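Local structure of serine protease MT3772 (Mycobacterium tuberculosis, 3K6Y) at residues I22-P27 and T173-V178; V96-P101 and L221-A226; L134-P137 and N141-A144. The protein is a membrane-associated serine protease whose trypsin-like protease domain probably helps the bacterium resist oxidative and acid stress. All blocks are in the same frame, centred on the assembly; numbering follows the deposited sequence.

Interaction 1 of 3, residues I22-P27 and T173-V178; sequences IPVASP and TIRADV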
loop_
_atom_site.group_PDB
_atom_site.type_symbol
_atom_site.label_atom_id
_atom_site.label_comp_id
_atom_site.label_asym_id
_atom_site.label_seq_id
_atom_site.Cartn_x
_atom_site.Cartn_y
_atom_site.Cartn_z
ATOM N N ILE A 22 30.630 14.501 -0.437
ATOM C CA ILE A 22 32.048 14.560 -0.082
ATOM C C ILE A 22 32.882 13.847 -1.148
ATOM O O ILE A 22 32.640 12.672 -1.445
ATOM C CB ILE A 22 32.332 13.963 1.310
ATOM C CG1 ILE A 22 31.707 14.825 2.411
ATOM C CG2 ILE A 22 33.838 13.839 1.539
ATOM C CD1 ILE A 22 32.084 14.385 3.815
ATOM N N PRO A 23 33.869 14.554 -1.737
ATOM C CA PRO A 23 34.747 13.887 -2.678
ATOM C C PRO A 23 35.623 12.862 -1.958
ATOM O O PRO A 23 36.151 13.137 -0.870
ATOM C CB PRO A 23 35.632 15.024 -3.214
ATOM C CG PRO A 23 35.008 16.258 -2.790
ATOM C CD PRO A 23 34.209 15.979 -1.576
ATOM N N VAL A 24 35.747 11.679 -2.552
ATOM C CA VAL A 24 36.625 10.641 -2.026
ATOM C C VAL A 24 37.306 9.942 -3.183
ATOM O O VAL A 24 36.856 10.035 -4.327
ATOM C CB VAL A 24 35.864 9.584 -1.162
ATOM C CG1 VAL A 24 35.220 10.231 0.038
ATOM C CG2 VAL A 24 34.842 8.773 -2.005
ATOM N N ALA A 25 38.381 9.217 -2.878
ATOM C CA ALA A 25 39.108 8.486 -3.913
ATOM C C ALA A 25 38.266 7.410 -4.602
ATOM O O ALA A 25 37.301 6.903 -4.021
ATOM C CB ALA A 25 40.368 7.879 -3.330
ATOM N N SER A 26 38.630 7.043 -5.828
ATOM C CA SER A 26 37.955 5.968 -6.535
ATOM C C SER A 26 37.985 4.700 -5.690
ATOM O O SER A 26 38.966 4.450 -4.969
ATOM C CB SER A 26 38.614 5.685 -7.884
ATOM O OG SER A 26 38.427 6.760 -8.776
ATOM N N PRO A 27 36.905 3.901 -5.750
ATOM C CA PRO A 27 36.890 2.643 -5.008
ATOM C C PRO A 27 37.990 1.708 -5.478
ATOM O O PRO A 27 38.371 1.721 -6.654
ATOM C CB PRO A 27 35.519 2.044 -5.345
ATOM C CG PRO A 27 34.714 3.192 -5.842
ATOM C CD PRO A 27 35.654 4.135 -6.494
ATOM N N THR A 173 26.036 8.292 1.791
ATOM C CA THR A 173 26.405 8.436 0.397
ATOM C C THR A 173 27.697 7.683 0.164
ATOM O O THR A 173 28.586 7.703 1.022
ATOM C CB THR A 173 26.563 9.900 -0.001
ATOM O OG1 THR A 173 27.472 10.531 0.905
ATOM C CG2 THR A 173 25.211 10.600 0.073
ATOM N N ILE A 174 27.799 7.011 -0.979
ATOM C CA ILE A 174 28.972 6.217 -1.308
ATOM C C ILE A 174 29.427 6.613 -2.705
ATOM O O ILE A 174 28.629 7.112 -3.520
ATOM C CB ILE A 174 28.703 4.684 -1.211
ATOM C CG1 ILE A 174 27.651 4.239 -2.236
ATOM C CG2 ILE A 174 28.332 4.303 0.218
ATOM C CD1 ILE A 174 27.435 2.738 -2.249
ATOM N N ARG A 175 30.717 6.417 -2.957
ATOM C CA ARG A 175 31.217 6.472 -4.302
ATOM C C ARG A 175 31.175 5.049 -4.848
ATOM O O ARG A 175 31.856 4.160 -4.318
ATOM C CB ARG A 175 32.641 7.040 -4.341
ATOM C CG ARG A 175 33.129 7.150 -5.753
ATOM C CD ARG A 175 34.415 7.913 -5.885
ATOM N NE ARG A 175 34.787 7.925 -7.294
ATOM C CZ ARG A 175 35.777 8.645 -7.814
ATOM N NH1 ARG A 175 36.533 9.406 -7.038
ATOM N NH2 ARG A 175 35.994 8.576 -9.115
ATOM N N ALA A 176 30.346 4.825 -5.865
ATOM C CA ALA A 176 30.164 3.507 -6.476
ATOM C C ALA A 176 29.304 3.634 -7.716
ATOM O O ALA A 176 28.577 4.609 -7.868
ATOM C CB ALA A 176 29.448 2.563 -5.498
ATOM N N ASP A 177 29.358 2.623 -8.575
ATOM C CA ASP A 177 28.441 2.511 -9.699
ATOM C C ASP A 177 27.338 1.526 -9.333
ATOM O O ASP A 177 27.452 0.332 -9.625
ATOM C CB ASP A 177 29.179 2.038 -10.955
ATOM C CG ASP A 177 28.266 1.947 -12.173
ATOM N N VAL A 178 26.288 2.038 -8.690
ATOM C CA VAL A 178 25.152 1.196 -8.286
ATOM C C VAL A 178 24.289 0.940 -9.520
ATOM O O VAL A 178 24.035 1.855 -10.326
ATOM C CB VAL A 178 24.333 1.864 -7.154
ATOM C CG1 VAL A 178 23.100 1.009 -6.773
ATOM C CG2 VAL A 178 25.209 2.100 -5.930
HETATM O O HOH W 1 27.817 13.302 0.751
#
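The carbonyl oxygen of V24 receives R175 NH1 at 2.8 Å, with an N-H...O angle of 150°; the acceptor lies in the guanidinium plane, and the donor in turn lies in the plane of the carbonyl. R175 stands at the end of strand 167-175, in the second of the two six-stranded antiparallel barrels of this chymotrypsin-like fold, and the bond fastens the irregular N-terminal segment I22-P27 to the outside of that barrel. With CG anti to the backbone N (chi1 -177°) and the chain extended to NE, the arginine reaches the peptide of V24. Its aliphatic part is lined by apolar atoms: V24 CG2 packs on R175 CB at 3.6 Å, while the P27 ring crosses the side chain at about a right angle. S26 OG sits over one face of the guanidinium, 3.1 Å from R175 NH2 but too poorly angled for a hydrogen bond. A salt bridge from NE to E207, with the bond from NH1 to V24 O, limits the rotation of the group. Further along, R148 of strand 143-157 donates to the carbonyl oxygens of A25 (from NE) and S26 (from NH2), so that the strand next to 167-175 grips the same segment. At the other end a water accepts from I22 N at 3.3 Å and lies 2.8 Å from T173 OG1.

Interaction 2 of 3, residues V96-P101 and L221-A226; sequences VVSYDP and LAKIGA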
loop_
_atom_site.group_PDB
_atom_site.type_symbol
_atom_site.label_atom_id
_atom_site.label_comp_id
_atom_site.label_asym_id
_atom_site.label_seq_id
_atom_site.Cartn_x
_atom_site.Cartn_y
_atom_site.Cartn_z
ATOM N N VAL A 96 5.601 -11.475 2.523
ATOM C CA VAL A 96 5.979 -10.149 3.003
ATOM C C VAL A 96 5.309 -9.960 4.381
ATOM O O VAL A 96 4.087 -9.843 4.469
ATOM C CB VAL A 96 5.509 -9.047 2.033
ATOM C CG1 VAL A 96 5.949 -7.703 2.546
ATOM C CG2 VAL A 96 6.057 -9.292 0.619
ATOM N N VAL A 97 6.101 -9.946 5.453
ATOM C CA VAL A 97 5.543 -9.848 6.797
ATOM C C VAL A 97 5.735 -8.495 7.445
ATOM O O VAL A 97 5.099 -8.199 8.460
ATOM C CB VAL A 97 6.059 -10.983 7.739
ATOM C CG1 VAL A 97 5.660 -12.334 7.178
ATOM C CG2 VAL A 97 7.567 -10.900 7.961
ATOM N N SER A 98 6.587 -7.658 6.853
ATOM C CA SER A 98 6.722 -6.265 7.277
ATOM C C SER A 98 7.023 -5.466 6.022
ATOM O O SER A 98 7.782 -5.903 5.164
ATOM C CB SER A 98 7.829 -6.115 8.321
ATOM O OG SER A 98 8.011 -4.772 8.704
ATOM N N TYR A 99 6.412 -4.296 5.927
ATOM C CA TYR A 99 6.503 -3.474 4.735
ATOM C C TYR A 99 6.367 -2.030 5.185
ATOM O O TYR A 99 5.326 -1.640 5.730
ATOM C CB TYR A 99 5.411 -3.871 3.733
ATOM C CG TYR A 99 5.430 -3.066 2.453
ATOM C CD1 TYR A 99 6.201 -3.455 1.358
ATOM C CD2 TYR A 99 4.655 -1.919 2.334
ATOM C CE1 TYR A 99 6.200 -2.710 0.189
ATOM C CE2 TYR A 99 4.661 -1.169 1.172
ATOM C CZ TYR A 99 5.439 -1.567 0.117
ATOM O OH TYR A 99 5.439 -0.817 -1.029
ATOM N N ASP A 100 7.402 -1.225 4.947
ATOM C CA ASP A 100 7.429 0.164 5.402
ATOM C C ASP A 100 7.912 1.033 4.235
ATOM O O ASP A 100 9.093 1.075 3.912
ATOM C CB ASP A 100 8.352 0.321 6.612
ATOM C CG ASP A 100 8.331 1.719 7.193
ATOM O OD1 ASP A 100 8.119 2.684 6.428
ATOM O OD2 ASP A 100 8.567 1.847 8.419
ATOM N N PRO A 101 6.983 1.724 3.566
ATOM C CA PRO A 101 7.322 2.513 2.392
ATOM C C PRO A 101 7.930 3.865 2.729
ATOM O O PRO A 101 8.347 4.578 1.810
ATOM C CB PRO A 101 5.963 2.692 1.720
ATOM C CG PRO A 101 5.003 2.739 2.844
ATOM C CD PRO A 101 5.534 1.732 3.850
ATOM N N LEU A 221 13.263 -4.224 12.642
ATOM C CA LEU A 221 13.461 -5.537 13.244
ATOM C C LEU A 221 12.485 -5.827 14.365
ATOM O O LEU A 221 12.295 -6.992 14.697
ATOM C CB LEU A 221 14.879 -5.651 13.739
ATOM C CG LEU A 221 15.927 -5.435 12.661
ATOM C CD1 LEU A 221 17.322 -5.353 13.288
ATOM C CD2 LEU A 221 15.875 -6.494 11.574
ATOM N N ALA A 222 11.860 -4.791 14.939
ATOM C CA ALA A 222 10.798 -5.026 15.913
ATOM C C ALA A 222 9.642 -5.853 15.405
ATOM O O ALA A 222 8.912 -6.427 16.207
ATOM C CB ALA A 222 10.284 -3.721 16.512
ATOM N N LYS A 223 9.485 -5.936 14.072
ATOM C CA LYS A 223 8.410 -6.707 13.477
ATOM C C LYS A 223 8.919 -8.001 12.894
ATOM O O LYS A 223 8.182 -8.656 12.191
ATOM C CB LYS A 223 7.673 -5.915 12.387
ATOM C CG LYS A 223 6.299 -6.487 12.040
ATOM C CD LYS A 223 5.373 -5.437 11.433
ATOM C CE LYS A 223 4.086 -6.094 10.946
ATOM N NZ LYS A 223 3.118 -5.067 10.424
ATOM N N ILE A 224 10.153 -8.414 13.224
ATOM C CA ILE A 224 10.714 -9.614 12.581
ATOM C C ILE A 224 9.943 -10.885 12.954
ATOM O O ILE A 224 9.969 -11.868 12.227
ATOM C CB ILE A 224 12.213 -9.775 12.881
ATOM C CG1 ILE A 224 12.867 -10.733 11.884
ATOM C CG2 ILE A 224 12.460 -10.199 14.357
ATOM C CD1 ILE A 224 14.395 -10.784 12.038
ATOM N N GLY A 225 9.223 -10.862 14.069
ATOM C CA GLY A 225 8.467 -12.017 14.504
ATOM C C GLY A 225 7.127 -12.162 13.827
ATOM O O GLY A 225 6.412 -13.113 14.097
ATOM N N ALA A 226 6.782 -11.223 12.946
ATOM C CA ALA A 226 5.540 -11.327 12.201
ATOM C C ALA A 226 5.529 -12.540 11.274
ATOM O O ALA A 226 6.561 -12.991 10.756
ATOM C CB ALA A 226 5.316 -10.078 11.416
HETATM O O HOH W 2 4.554 -3.782 8.180
#
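A classic beta bulge in strand 90-100, at V97 and S98 opposite I107, turns the side chains of both residues toward the C-terminal segment L221-A226. V97 meets A226 and S98 meets K223. The methyl of A226 lies against the root of the valine, CB to CB at 3.9 Å, and approaches the carbonyl oxygen of V97 at 3.5 Å. Both valine branches stand near the carbonyl oxygen of A226, with V97 CG2 the nearer at 3.6 Å.

K223 leaves its backbone with CG anti to N (chi1 -162°) and stays extended to its amino group, running past S98. The serine is touched along the aliphatic part of the lysine, OG lying 3.9 Å from K223 CD, and farther out K223 CE comes to 3.4 Å from the carbonyl oxygen of V97. The charged end reaches the strand through water: the same molecule accepts from K223 NZ at 3.0 Å and from the backbone N of Y99, so the ammonium is tied to the strand just beyond the bulge.

Strand 90-100 belongs to the first of the two antiparallel barrels of the chymotrypsin fold, beside strand 105-109, and the segment packed on it follows helix 214-218 near the end of the chain. The C-terminal segment thus returns from the second barrel to cover part of the first. A type I turn from K223 to A226, closed by A226 N bonding to K223 O, presents both residues to the bulge. On its other side, I224 packs on I65 and S66 of strand 56-66 and offers its carbonyl oxygen to R69 NE. D100 OD2 accepts from Q220 NE2, a further bond between the strand and the chain leading into this segment.

Interaction 3 of 3, residues L134-P137 and N141-A144; sequences LGYP and NFTA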
loop_
_atom_site.group_PDB
_atom_site.type_symbol
_atom_site.label_atom_id
_atom_site.label_comp_id
_atom_site.label_asym_id
_atom_site.label_seq_id
_atom_site.Cartn_x
_atom_site.Cartn_y
_atom_site.Cartn_z
ATOM N N LEU A 134 26.799 -5.531 -2.606
ATOM C CA LEU A 134 26.569 -6.893 -3.097
ATOM C C LEU A 134 25.154 -7.019 -3.634
ATOM O O LEU A 134 24.194 -6.683 -2.935
ATOM C CB LEU A 134 26.783 -7.916 -1.978
ATOM C CG LEU A 134 28.123 -7.837 -1.255
ATOM C CD1 LEU A 134 28.157 -8.926 -0.184
ATOM C CD2 LEU A 134 29.274 -7.999 -2.227
ATOM N N GLY A 135 25.009 -7.549 -4.844
ATOM C CA GLY A 135 23.666 -7.685 -5.383
ATOM C C GLY A 135 23.609 -8.345 -6.732
ATOM O O GLY A 135 24.578 -8.970 -7.178
ATOM N N TYR A 136 22.448 -8.223 -7.368
ATOM C CA TYR A 136 22.156 -8.916 -8.614
ATOM C C TYR A 136 21.721 -7.931 -9.700
ATOM O O TYR A 136 20.530 -7.845 -10.035
ATOM C CB TYR A 136 21.079 -9.977 -8.379
ATOM C CG TYR A 136 21.529 -11.082 -7.458
ATOM C CD1 TYR A 136 22.079 -12.260 -7.969
ATOM C CD2 TYR A 136 21.391 -10.965 -6.074
ATOM C CE1 TYR A 136 22.492 -13.291 -7.120
ATOM C CE2 TYR A 136 21.824 -11.958 -5.236
ATOM C CZ TYR A 136 22.345 -13.117 -5.747
ATOM O OH TYR A 136 22.765 -14.124 -4.906
ATOM N N PRO A 137 22.685 -7.189 -10.268
ATOM C CA PRO A 137 22.352 -6.236 -11.339
ATOM C C PRO A 137 21.590 -6.911 -12.469
ATOM O O PRO A 137 21.949 -8.000 -12.900
ATOM C CB PRO A 137 23.724 -5.791 -11.851
ATOM C CG PRO A 137 24.665 -5.996 -10.706
ATOM C CD PRO A 137 24.128 -7.203 -9.950
ATOM N N ASN A 141 23.617 -12.409 -12.643
ATOM C CA ASN A 141 24.525 -13.050 -11.717
ATOM C C ASN A 141 24.904 -12.168 -10.548
ATOM O O ASN A 141 24.950 -10.944 -10.660
ATOM C CB ASN A 141 25.799 -13.480 -12.459
ATOM C CG ASN A 141 25.572 -14.661 -13.390
ATOM O OD1 ASN A 141 24.570 -15.374 -13.286
ATOM N ND2 ASN A 141 26.521 -14.886 -14.290
ATOM N N PHE A 142 25.198 -12.813 -9.423
ATOM C CA PHE A 142 25.736 -12.123 -8.264
ATOM C C PHE A 142 26.953 -11.281 -8.648
ATOM O O PHE A 142 27.843 -11.777 -9.361
ATOM C CB PHE A 142 26.112 -13.148 -7.178
ATOM C CG PHE A 142 26.766 -12.541 -5.976
ATOM C CD1 PHE A 142 28.156 -12.534 -5.860
ATOM C CD2 PHE A 142 26.005 -11.963 -4.959
ATOM C CE1 PHE A 142 28.776 -11.985 -4.749
ATOM C CE2 PHE A 142 26.630 -11.407 -3.850
ATOM C CZ PHE A 142 28.013 -11.430 -3.747
ATOM N N THR A 143 27.001 -10.033 -8.171
ATOM C CA THR A 143 28.065 -9.085 -8.505
ATOM C C THR A 143 28.455 -8.291 -7.272
ATOM O O THR A 143 27.588 -7.765 -6.562
ATOM C CB THR A 143 27.587 -8.109 -9.615
ATOM O OG1 THR A 143 27.158 -8.877 -10.751
ATOM C CG2 THR A 143 28.685 -7.105 -10.009
ATOM N N ALA A 144 29.763 -8.221 -7.012
ATOM C CA ALA A 144 30.310 -7.345 -5.995
ATOM C C ALA A 144 30.765 -6.063 -6.665
ATOM O O ALA A 144 31.554 -6.101 -7.619
ATOM C CB ALA A 144 31.489 -8.011 -5.291
HETATM O O HOH W 3 24.436 -9.333 -12.888
#
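F142 turns an edge of its ring toward the face of Y136, a T-shaped pair with centroids 5.7 Å apart and planes at 68°. With CG trans to the main-chain nitrogen (chi1 176°), the phenylalanine ring sets CD2 against the phenol end of Y136 and CZ against L134, where F142 CZ touches L134 CD2 at 4.0 Å. F142 CB, for its part, presses on Y136 CE1 at 3.6 Å. The same leucine methyl continues to A144 CB, 3.8 Å away, so L134, F142 and A144 form one apolar patch. P137 and T143 make a separate contact, with P137 CD 3.6 Å from T143 CB.

The backbones pair as an antiparallel hairpin, with L134 and A144 as its non-hydrogen-bonded pair. G135 and T143 form a hydrogen-bonded pair: G135 N donates to T143 O at 3.1 Å, and T143 N donates to G135 O at 2.8 Å. The glycine oxygen also takes a CA-H...O contact from F142. At the loop end of the hairpin a water donates to the carbonyl oxygens of both P137 and N141.

The hairpin joins strands 130-135 and 143-157 of the second barrel. P137 also touches D182, next to the predicted catalytic S183, which places this end of the hairpin probably close to the active site. V37 of helix 35-40 packs on F142 and A144, T40 of that helix touches L134, and V44 of strand 44-51, a strand of the first barrel, lies against L134 and F142 while its carbonyl oxygen is hydrogen-bonded to Y136 OH, making this an inter-barrel contact.

Interactions 1 and 3 both involve the second barrel, where strands 143-157 and 167-175 are neighbours; their nearest atoms are about 7 Å apart. Interaction 2 belongs to the first barrel, on the opposite side of the chain's centre from both. Interaction 1 is a surface contact and centres on one arginine bonded to a backbone carbonyl, with apolar packing along its stem. Interactions 2 and 3 are partly buried but differ in kind: in 2 a C-terminal loop packs on a bulge through van der Waals contacts and a water bridge, whereas 3 is a local hairpin with direct backbone bonds and an aromatic pair. Residues 22-27 and 221-226, near the two chain ends, thus each pack on a different barrel.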